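Local coordinates for protein staphylococcal enterotoxin-like toxin (Staphylococcus aureus, PDB 4DXF) that adopts the superantigen fold, an OB-fold domain joined to a beta-grasp domain, and probably binds carbohydrate on host glycoproteins as a secreted staphylococcal protein, at residues Ile44-Val49 with Lys57-Gly62. Residues are numbered along the deposited sequence; the frame is centred on the assembly and turned at random.
Sequences IRFMNV and KIALVG
In the OB-fold domain, strands 46-49 and 57-59 pair as an antiparallel beta hairpin. Met47 and Ile58 make the hydrogen-bonded pair, its N-H groups and carbonyls joined both ways; beyond it Leu60 N donates a nearly straight bond of 2.9 Å to Arg45 O, in the carbonyl plane. One water then carries the ladder on, accepting from Arg45 N and donating to Leu60 O. Leu60 points toward the 44-49 segment and packs against its backbone. Its CB lies 3.5 Å from Arg45 O; CG, anti to the carbonyl carbon (chi1 -56°), approaches Met47 N; CD1 packs 3.7 Å from Phe46 C and also lies 4.0 Å above one face of the Arg45 guanidinium, towards its rim, while CD2 touches Met47 CB. That guanidinium is held by Asp65 and the carbonyl of Tyr68. On the other face of the sheet, Phe46 turns its ring edge to Ala59 N, and Ala59 CB meets Ile44 CD1 at 3.6 Å. Trp41 and Tyr87 add further rings around Phe46. Asn48 and Lys57 run side by side; Lys57, bent at chi2 and chi4, brings NZ onto an in-plane lone pair of Asn48 OD1 at 2.6 Å, while Asn48 ND2 bonds to Ile36 O.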
loop_
_atom_site.group_PDB
_atom_site.type_symbol
_atom_site.label_atom_id
_atom_site.label_comp_id
_atom_site.label_asym_id
_atom_site.label_seq_id
_atom_site.Cartn_x
_atom_site.Cartn_y
_atom_site.Cartn_z
ATOM N N ILE A 44 15.444 13.367 -5.303
ATOM C CA ILE A 44 14.580 13.208 -4.107
ATOM C C ILE A 44 15.370 12.763 -2.915
ATOM O O ILE A 44 16.505 12.324 -3.021
ATOM C CB ILE A 44 13.361 12.243 -4.284
ATOM C CG1 ILE A 44 13.830 10.833 -4.616
ATOM C CG2 ILE A 44 12.293 12.875 -5.272
ATOM C CD1 ILE A 44 12.698 9.835 -4.553
ATOM N N ARG A 45 14.690 12.829 -1.792
ATOM C CA ARG A 45 15.247 12.496 -0.506
ATOM C C ARG A 45 14.713 11.133 -0.045
ATOM O O ARG A 45 13.663 10.654 -0.544
ATOM C CB ARG A 45 14.813 13.589 0.459
ATOM C CG ARG A 45 15.554 14.933 0.105
ATOM C CD ARG A 45 14.934 16.038 0.832
ATOM N NE ARG A 45 15.036 15.943 2.298
ATOM C CZ ARG A 45 13.992 15.855 3.138
ATOM N NH1 ARG A 45 12.720 15.784 2.697
ATOM N NH2 ARG A 45 14.215 15.804 4.452
ATOM N N PHE A 46 15.458 10.547 0.892
ATOM C CA PHE A 46 15.230 9.183 1.381
ATOM C C PHE A 46 15.229 9.202 2.894
ATOM O O PHE A 46 15.916 10.000 3.519
ATOM C CB PHE A 46 16.257 8.197 0.895
ATOM C CG PHE A 46 16.276 8.044 -0.630
ATOM C CD1 PHE A 46 15.336 7.253 -1.270
ATOM C CD2 PHE A 46 17.218 8.726 -1.391
ATOM C CE1 PHE A 46 15.303 7.118 -2.683
ATOM C CE2 PHE A 46 17.204 8.614 -2.809
ATOM C CZ PHE A 46 16.255 7.798 -3.434
ATOM N N MET A 47 14.391 8.359 3.453
ATOM C CA MET A 47 14.477 7.995 4.881
ATOM C C MET A 47 15.181 6.637 4.946
ATOM O O MET A 47 14.717 5.636 4.356
ATOM C CB MET A 47 13.050 7.938 5.516
ATOM C CG MET A 47 13.173 7.482 7.046
ATOM S SD MET A 47 11.656 7.429 7.882
ATOM C CE MET A 47 11.214 9.095 8.100
ATOM N N ASN A 48 16.295 6.562 5.681
ATOM C CA ASN A 48 17.049 5.322 5.835
ATOM C C ASN A 48 16.501 4.576 7.073
ATOM O O ASN A 48 16.373 5.162 8.145
ATOM C CB ASN A 48 18.542 5.626 6.042
ATOM C CG ASN A 48 19.188 6.181 4.780
ATOM O OD1 ASN A 48 19.481 5.425 3.836
ATOM N ND2 ASN A 48 19.257 7.487 4.705
ATOM N N VAL A 49 16.174 3.317 6.904
ATOM C CA VAL A 49 15.794 2.436 8.027
ATOM C C VAL A 49 16.690 1.231 8.067
ATOM O O VAL A 49 17.028 0.610 7.026
ATOM C CB VAL A 49 14.371 1.962 7.881
ATOM C CG1 VAL A 49 13.943 1.179 9.161
ATOM C CG2 VAL A 49 13.520 3.103 7.653
ATOM N N LYS A 57 16.418 2.189 1.805
ATOM C CA LYS A 57 16.228 3.570 1.398
ATOM C C LYS A 57 14.791 3.795 1.028
ATOM O O LYS A 57 14.320 3.260 -0.009
ATOM C CB LYS A 57 17.078 3.864 0.148
ATOM C CG LYS A 57 18.580 3.616 0.350
ATOM C CD LYS A 57 19.308 4.900 0.480
ATOM C CE LYS A 57 20.755 4.496 0.718
ATOM N NZ LYS A 57 21.187 5.191 1.909
ATOM N N ILE A 58 14.092 4.583 1.799
ATOM C CA ILE A 58 12.663 4.794 1.592
ATOM C C ILE A 58 12.411 6.152 0.931
ATOM O O ILE A 58 12.526 7.254 1.551
ATOM C CB ILE A 58 11.783 4.649 2.917
ATOM C CG1 ILE A 58 12.124 3.374 3.747
ATOM C CG2 ILE A 58 10.197 4.867 2.699
ATOM C CD1 ILE A 58 11.896 2.008 2.945
ATOM N N ALA A 59 12.034 6.117 -0.369
ATOM C CA ALA A 59 11.704 7.390 -1.002
ATOM C C ALA A 59 10.663 8.289 -0.371
ATOM O O ALA A 59 9.523 7.890 -0.043
ATOM C CB ALA A 59 11.396 7.163 -2.557
ATOM N N LEU A 60 11.023 9.566 -0.187
ATOM C CA LEU A 60 10.088 10.537 0.368
ATOM C C LEU A 60 9.333 11.256 -0.761
ATOM O O LEU A 60 9.854 12.185 -1.398
ATOM C CB LEU A 60 10.792 11.543 1.259
ATOM C CG LEU A 60 11.571 10.798 2.373
ATOM C CD1 LEU A 60 12.572 11.707 3.141
ATOM C CD2 LEU A 60 10.544 10.203 3.379
ATOM N N VAL A 61 8.124 10.777 -1.017
ATOM C CA VAL A 61 7.317 11.266 -2.135
ATOM C C VAL A 61 6.103 11.900 -1.566
ATOM O O VAL A 61 5.807 11.749 -0.359
ATOM C CB VAL A 61 6.937 10.125 -3.124
ATOM C CG1 VAL A 61 8.178 9.561 -3.773
ATOM C CG2 VAL A 61 6.119 9.015 -2.370
ATOM N N GLY A 62 5.373 12.647 -2.408
ATOM C CA GLY A 62 4.168 13.292 -2.005
ATOM C C GLY A 62 4.347 14.142 -0.768
ATOM O O GLY A 62 5.324 14.948 -0.679
HETATM O O HOH W 1 11.885 13.873 -1.518
#